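Local coordinates for probable copper-exporting P-type ATPase A (Archaeoglobus fulgidus, PDB 3FRY), which probably exports copper across the cell membrane using ATP, and carries a C-terminal heavy-metal-associated domain that probably binds metal, at residues 21-26 and 61-66; 30-35 and 42-47. All coordinates share one frame; numbering follows the deposited sequence.

Interaction 1 of 2, residues 21-26 and 61-66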
ATOM      1  N   ALA A  21     -11.022  -8.400  -4.380  1.00 20.56           N
ATOM      2  CA  ALA A  21     -12.174  -9.088  -4.947  1.00 20.73           C
ATOM      3  C   ALA A  21     -13.518  -8.605  -4.413  1.00 21.07           C
ATOM      4  O   ALA A  21     -14.444  -8.368  -5.196  1.00 19.74           O
ATOM      5  CB  ALA A  21     -12.034 -10.602  -4.739  1.00 22.78           C
ATOM      6  N   ARG A  22     -13.635  -8.463  -3.093  1.00 19.30           N
ATOM      7  CA  ARG A  22     -14.890  -8.004  -2.503  1.00 21.43           C
ATOM      8  C   ARG A  22     -15.236  -6.597  -2.949  1.00 20.11           C
ATOM      9  O   ARG A  22     -16.408  -6.274  -3.115  1.00 19.31           O
ATOM     10  CB  ARG A  22     -14.845  -8.025  -0.970  1.00 22.89           C
ATOM     11  CG  ARG A  22     -15.409  -9.283  -0.338  1.00 27.12           C
ATOM     12  CD  ARG A  22     -15.752  -9.063   1.143  1.00 28.38           C
ATOM     13  NE  ARG A  22     -17.011  -8.340   1.327  1.00 31.12           N
ATOM     14  CZ  ARG A  22     -17.502  -7.967   2.507  1.00 33.40           C
ATOM     15  NH1 ARG A  22     -16.847  -8.238   3.631  1.00 33.41           N
ATOM     16  NH2 ARG A  22     -18.662  -7.327   2.567  1.00 34.76           N
ATOM     17  N   VAL A  23     -14.220  -5.760  -3.130  1.00 19.67           N
ATOM     18  CA  VAL A  23     -14.461  -4.390  -3.565  1.00 18.55           C
ATOM     19  C   VAL A  23     -15.056  -4.421  -4.967  1.00 18.17           C
ATOM     20  O   VAL A  23     -16.043  -3.737  -5.251  1.00 16.82           O
ATOM     21  CB  VAL A  23     -13.154  -3.556  -3.551  1.00 17.71           C
ATOM     22  CG1 VAL A  23     -13.393  -2.176  -4.173  1.00 16.01           C
ATOM     23  CG2 VAL A  23     -12.676  -3.388  -2.106  1.00 17.03           C
ATOM     24  N   LYS A  24     -14.461  -5.229  -5.838  1.00 18.16           N
ATOM     25  CA  LYS A  24     -14.958  -5.356  -7.203  1.00 18.96           C
ATOM     26  C   LYS A  24     -16.416  -5.802  -7.194  1.00 17.12           C
ATOM     27  O   LYS A  24     -17.256  -5.207  -7.871  1.00 17.15           O
ATOM     28  CB  LYS A  24     -14.120  -6.366  -7.994  1.00 19.34           C
ATOM     29  CG  LYS A  24     -14.550  -6.492  -9.448  1.00 22.68           C
ATOM     30  CD  LYS A  24     -13.598  -7.364 -10.264  1.00 26.00           C
ATOM     31  CE  LYS A  24     -13.976  -7.327 -11.741  1.00 30.09           C
ATOM     32  NZ  LYS A  24     -12.984  -8.015 -12.618  1.00 32.36           N
ATOM     33  N   LYS A  25     -16.706  -6.841  -6.409  1.00 17.49           N
ATOM     34  CA  LYS A  25     -18.056  -7.392  -6.297  1.00 20.16           C
ATOM     35  C   LYS A  25     -19.052  -6.383  -5.748  1.00 18.89           C
ATOM     36  O   LYS A  25     -20.157  -6.245  -6.266  1.00 18.15           O
ATOM     37  CB  LYS A  25     -18.062  -8.630  -5.389  1.00 22.38           C
ATOM     38  CG  LYS A  25     -17.374  -9.848  -5.968  1.00 31.92           C
ATOM     39  CD  LYS A  25     -17.499 -11.038  -5.017  1.00 35.14           C
ATOM     40  CE  LYS A  25     -17.037 -12.333  -5.672  1.00 36.74           C
ATOM     41  NZ  LYS A  25     -15.615 -12.263  -6.105  1.00 39.52           N
ATOM     42  N   ALA A  26     -18.667  -5.697  -4.678  1.00 18.52           N
ATOM     43  CA  ALA A  26     -19.543  -4.698  -4.071  1.00 18.55           C
ATOM     44  C   ALA A  26     -19.890  -3.611  -5.098  1.00 18.50           C
ATOM     45  O   ALA A  26     -21.040  -3.172  -5.189  1.00 18.80           O
ATOM     46  CB  ALA A  26     -18.862  -4.084  -2.847  1.00 19.13           C
ATOM     47  N   ALA A  61     -18.190  -2.648   2.349  1.00 24.94           N
ATOM     48  CA  ALA A  61     -17.301  -3.798   2.189  1.00 24.55           C
ATOM     49  C   ALA A  61     -16.157  -3.672   3.180  1.00 23.14           C
ATOM     50  O   ALA A  61     -15.351  -4.591   3.334  1.00 24.98           O
ATOM     51  CB  ALA A  61     -16.751  -3.863   0.762  1.00 25.58           C
ATOM     52  N   GLY A  62     -16.073  -2.515   3.831  1.00 23.66           N
ATOM     53  CA  GLY A  62     -15.036  -2.296   4.822  1.00 22.29           C
ATOM     54  C   GLY A  62     -13.908  -1.344   4.454  1.00 22.15           C
ATOM     55  O   GLY A  62     -12.892  -1.304   5.145  1.00 20.63           O
ATOM     56  N   TYR A  63     -14.074  -0.564   3.390  1.00 21.22           N
ATOM     57  CA  TYR A  63     -13.017   0.361   2.990  1.00 21.89           C
ATOM     58  C   TYR A  63     -13.520   1.781   2.781  1.00 22.96           C
ATOM     59  O   TYR A  63     -14.637   2.117   3.164  1.00 23.28           O
ATOM     60  CB  TYR A  63     -12.337  -0.160   1.715  1.00 21.65           C
ATOM     61  CG  TYR A  63     -11.993  -1.627   1.827  1.00 22.36           C
ATOM     62  CD1 TYR A  63     -12.897  -2.604   1.412  1.00 17.71           C
ATOM     63  CD2 TYR A  63     -10.805  -2.043   2.445  1.00 22.52           C
ATOM     64  CE1 TYR A  63     -12.640  -3.956   1.611  1.00 20.34           C
ATOM     65  CE2 TYR A  63     -10.536  -3.405   2.654  1.00 20.84           C
ATOM     66  CZ  TYR A  63     -11.464  -4.355   2.232  1.00 21.74           C
ATOM     67  OH  TYR A  63     -11.232  -5.704   2.445  1.00 19.85           O
ATOM     68  N   GLN A  64     -12.681   2.621   2.194  1.00 25.20           N
ATOM     69  CA  GLN A  64     -13.072   3.994   1.927  1.00 25.84           C
ATOM     70  C   GLN A  64     -12.836   4.310   0.465  1.00 25.48           C
ATOM     71  O   GLN A  64     -11.852   3.866  -0.126  1.00 22.88           O
ATOM     72  CB  GLN A  64     -12.282   4.969   2.800  1.00 30.85           C
ATOM     73  CG  GLN A  64     -12.765   6.404   2.684  1.00 35.94           C
ATOM     74  CD  GLN A  64     -14.262   6.540   2.933  1.00 41.56           C
ATOM     75  OE1 GLN A  64     -15.087   6.064   2.142  1.00 40.97           O
ATOM     76  NE2 GLN A  64     -14.619   7.190   4.038  1.00 43.92           N
ATOM     77  N   ALA A  65     -13.759   5.063  -0.119  1.00 23.86           N
ATOM     78  CA  ALA A  65     -13.658   5.448  -1.516  1.00 25.23           C
ATOM     79  C   ALA A  65     -13.992   6.922  -1.635  1.00 25.01           C
ATOM     80  O   ALA A  65     -14.850   7.437  -0.917  1.00 25.55           O
ATOM     81  CB  ALA A  65     -14.616   4.620  -2.369  1.00 24.23           C
ATOM     82  N   LYS A  66     -13.313   7.590  -2.554  1.00 24.79           N
ATOM     83  CA  LYS A  66     -13.519   9.008  -2.771  1.00 26.14           C
ATOM     84  C   LYS A  66     -13.436   9.265  -4.265  1.00 23.17           C
ATOM     85  O   LYS A  66     -12.601   8.680  -4.948  1.00 21.03           O
ATOM     86  CB  LYS A  66     -12.424   9.788  -2.044  1.00 29.92           C
ATOM     87  CG  LYS A  66     -12.709  11.258  -1.812  1.00 37.31           C
ATOM     88  CD  LYS A  66     -11.663  11.853  -0.857  1.00 40.23           C
ATOM     89  CE  LYS A  66     -11.659  11.126   0.489  1.00 39.93           C
ATOM     90  NZ  LYS A  66     -10.583  11.596   1.406  1.00 41.50           N
TER

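Interaction 2 of 2, residues 30-35 and 42-47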
ATOM      1  N   ALA A  30     -23.478  -2.693  -6.723  1.00 21.08           N
ATOM      2  CA  ALA A  30     -24.035  -1.347  -6.643  1.00 18.56           C
ATOM      3  C   ALA A  30     -24.419  -0.829  -8.034  1.00 18.04           C
ATOM      4  O   ALA A  30     -24.963   0.270  -8.170  1.00 19.52           O
ATOM      5  CB  ALA A  30     -23.041  -0.407  -5.983  1.00 16.86           C
ATOM      6  N   GLY A  31     -24.114  -1.607  -9.064  1.00 16.67           N
ATOM      7  CA  GLY A  31     -24.486  -1.209 -10.414  1.00 18.16           C
ATOM      8  C   GLY A  31     -23.408  -0.709 -11.357  1.00 17.05           C
ATOM      9  O   GLY A  31     -23.697  -0.355 -12.502  1.00 17.94           O
ATOM     10  N   ALA A  32     -22.167  -0.670 -10.897  1.00 16.35           N
ATOM     11  CA  ALA A  32     -21.080  -0.197 -11.745  1.00 15.72           C
ATOM     12  C   ALA A  32     -20.445  -1.347 -12.525  1.00 17.05           C
ATOM     13  O   ALA A  32     -20.492  -2.500 -12.099  1.00 17.10           O
ATOM     14  CB  ALA A  32     -20.025   0.495 -10.888  1.00 14.58           C
ATOM     15  N   LYS A  33     -19.859  -1.024 -13.675  1.00 16.81           N
ATOM     16  CA  LYS A  33     -19.180  -2.021 -14.494  1.00 15.60           C
ATOM     17  C   LYS A  33     -17.704  -1.750 -14.216  1.00 17.12           C
ATOM     18  O   LYS A  33     -17.169  -0.713 -14.604  1.00 15.73           O
ATOM     19  CB  LYS A  33     -19.499  -1.811 -15.978  1.00 17.46           C
ATOM     20  CG  LYS A  33     -18.959  -2.902 -16.893  1.00 18.74           C
ATOM     21  CD  LYS A  33     -19.516  -2.764 -18.305  1.00 21.21           C
ATOM     22  CE  LYS A  33     -18.944  -3.818 -19.240  1.00 20.74           C
ATOM     23  NZ  LYS A  33     -17.467  -3.727 -19.350  1.00 22.97           N
ATOM     24  N   VAL A  34     -17.055  -2.678 -13.527  1.00 14.93           N
ATOM     25  CA  VAL A  34     -15.663  -2.498 -13.151  1.00 16.99           C
ATOM     26  C   VAL A  34     -14.694  -2.760 -14.287  1.00 18.66           C
ATOM     27  O   VAL A  34     -14.728  -3.821 -14.910  1.00 19.69           O
ATOM     28  CB  VAL A  34     -15.318  -3.408 -11.963  1.00 18.70           C
ATOM     29  CG1 VAL A  34     -13.906  -3.126 -11.482  1.00 18.62           C
ATOM     30  CG2 VAL A  34     -16.326  -3.183 -10.838  1.00 17.60           C
ATOM     31  N   GLU A  35     -13.839  -1.779 -14.556  1.00 18.84           N
ATOM     32  CA  GLU A  35     -12.843  -1.890 -15.618  1.00 23.19           C
ATOM     33  C   GLU A  35     -11.524  -2.302 -14.977  1.00 23.39           C
ATOM     34  O   GLU A  35     -10.776  -3.108 -15.521  1.00 24.60           O
ATOM     35  CB  GLU A  35     -12.638  -0.540 -16.311  1.00 23.90           C
ATOM     36  CG  GLU A  35     -13.898   0.283 -16.536  1.00 31.02           C
ATOM     37  CD  GLU A  35     -14.566   0.020 -17.869  1.00 34.90           C
ATOM     38  OE1 GLU A  35     -15.006  -1.128 -18.106  1.00 37.54           O
ATOM     39  OE2 GLU A  35     -14.654   0.972 -18.683  1.00 33.82           O
ATOM     40  N   ALA A  42     -10.302   2.288  -8.103  1.00 16.81           N
ATOM     41  CA  ALA A  42     -11.281   1.472  -8.784  1.00 17.84           C
ATOM     42  C   ALA A  42     -11.724   2.333  -9.962  1.00 18.45           C
ATOM     43  O   ALA A  42     -12.115   3.490  -9.787  1.00 15.98           O
ATOM     44  CB  ALA A  42     -12.455   1.172  -7.876  1.00 15.90           C
ATOM     45  N   VAL A  43     -11.611   1.786 -11.165  1.00 16.48           N
ATOM     46  CA  VAL A  43     -12.022   2.501 -12.358  1.00 17.76           C
ATOM     47  C   VAL A  43     -13.232   1.740 -12.858  1.00 17.24           C
ATOM     48  O   VAL A  43     -13.163   0.529 -13.072  1.00 19.45           O
ATOM     49  CB  VAL A  43     -10.899   2.504 -13.423  1.00 18.64           C
ATOM     50  CG1 VAL A  43     -11.347   3.266 -14.669  1.00 18.42           C
ATOM     51  CG2 VAL A  43      -9.645   3.154 -12.834  1.00 20.21           C
ATOM     52  N   VAL A  44     -14.350   2.439 -13.008  1.00 16.80           N
ATOM     53  CA  VAL A  44     -15.572   1.794 -13.465  1.00 17.38           C
ATOM     54  C   VAL A  44     -16.299   2.587 -14.524  1.00 18.12           C
ATOM     55  O   VAL A  44     -16.016   3.766 -14.751  1.00 20.35           O
ATOM     56  CB  VAL A  44     -16.596   1.592 -12.309  1.00 18.11           C
ATOM     57  CG1 VAL A  44     -15.931   0.921 -11.111  1.00 16.80           C
ATOM     58  CG2 VAL A  44     -17.205   2.938 -11.911  1.00 17.69           C
ATOM     59  N   ALA A  45     -17.231   1.912 -15.185  1.00 18.13           N
ATOM     60  CA  ALA A  45     -18.092   2.552 -16.162  1.00 18.01           C
ATOM     61  C   ALA A  45     -19.339   2.680 -15.297  1.00 17.59           C
ATOM     62  O   ALA A  45     -19.874   1.673 -14.832  1.00 17.73           O
ATOM     63  CB  ALA A  45     -18.358   1.631 -17.350  1.00 16.11           C
ATOM     64  N   GLY A  46     -19.782   3.908 -15.048  1.00 16.63           N
ATOM     65  CA  GLY A  46     -20.953   4.088 -14.212  1.00 18.36           C
ATOM     66  C   GLY A  46     -21.724   5.365 -14.463  1.00 18.17           C
ATOM     67  O   GLY A  46     -21.379   6.160 -15.340  1.00 18.29           O
ATOM     68  N   ASN A  47     -22.785   5.550 -13.689  1.00 20.36           N
ATOM     69  CA  ASN A  47     -23.633   6.735 -13.791  1.00 21.68           C
ATOM     70  C   ASN A  47     -23.261   7.690 -12.659  1.00 22.37           C
ATOM     71  O   ASN A  47     -23.271   7.296 -11.497  1.00 21.57           O
ATOM     72  CB  ASN A  47     -25.103   6.329 -13.668  1.00 21.10           C
ATOM     73  CG  ASN A  47     -25.530   5.351 -14.750  1.00 25.60           C
ATOM     74  OD1 ASN A  47     -25.506   5.674 -15.942  1.00 25.82           O
ATOM     75  ND2 ASN A  47     -25.924   4.150 -14.342  1.00 24.13           N
TER
HETATM   76  O   HOH W   1     -25.178   2.483 -11.679  1.00 24.22           O

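Interaction 1 of 2, residues 21-26 and 61-66
Arg22, Val23 and Ala26 of the first helix of a ferredoxin-like heavy-metal-associated domain meet Ala61 and Tyr63, which lie where the second helix gives way to the last strand. Arg22 comes first: its chain is bent at chi3 (78°) and lays the guanidinium against the backbone of Ala61. Arg22 NH2 stands 3.8 Å from Ala61 CA, and Ala61 O sits over the same group, 3.9 Å above its plane and offset toward the rim, so this is packing of a flat cation on main chain and not a bond. One residue on, Val23 reaches the tyrosine. With CG1 anti to the backbone N (chi1 173°), Val23 CG2 falls beside that N and meets the ring obliquely, 3.6 Å from Tyr63 CD1 and 3.8 Å from Tyr63 CE1. Val23 also packs on Leu14 and Tyr63 on Ser12 of the second subunit, while Tyr63 touches Val58 as well, so the pair lies between helix 51-60 and that subunit. Gly62, with positive phi, closes helix 51-60 in a Schellman motif and turns the chain between Ala61 and Tyr63. A turn further along the first helix, Ala26 CB meets Ala61 CB at 4.2 Å.

Interaction 2 of 2, residues 30-35 and 42-47
Glu35 lies over Val43 and Ala45 of strand 41-47, where strand 33-37 turns a corner within the antiparallel hairpin. Glu35 CB begins 3.5 Å from Val43 O, the carbonyl that also accepts the Glu35 backbone N-H at 2.8 Å. Glu35 CG, anti to the carbonyl carbon (chi1 -39°), stays 3.5 Å from Val43 O and 3.8 Å from Val44 CA. A bend at chi2 (-91°) then carries the carboxylate over Ala45, with Glu35 CD 4.2 Å and Glu35 OE2 4.0 Å from Ala45 CB, while OE1 makes a long salt bridge to Lys33 NZ. Lys33 and Ala45 form the hydrogen-bonded pair and are bonded both ways, Lys33 N to Ala45 O and Ala45 N to Lys33 O. Val34 and Val44 form the adjacent non-hydrogen-bonded pair on the other face of the sheet, CG2 of Val34 standing 4.1 Å from CG1 of Val44. Ala32 CB joins them there, 3.9 Å from Val44 CG2. Val34 packs on helix 20-29 and Ala32 on Tyr54 of helix 51-60, whereas on the face of Lys33 and Ala45 the long salt bridge would at most partly offset the two charges.

Interaction 1 encloses interaction 2 along the chain: helix 20-29 opens the first, the hairpin of strands 33-37 and 41-47 follows, and helix 51-60 leads to the strand that closes the domain. Their centres are 12 Å apart, and they touch where Val34 CG2 packs 3.7 Å from Lys24 O. Helix 20-29 thus serves both, giving Val23 and Ala26 to interaction 1 and a surface for Val34 to interaction 2. Residues 64-66 and the strand of segment 42-47 each also pair antiparallel with a strand of the second subunit in this domain-swapped dimer, where the partner chain probably completes the sheet of the heavy-metal-associated fold.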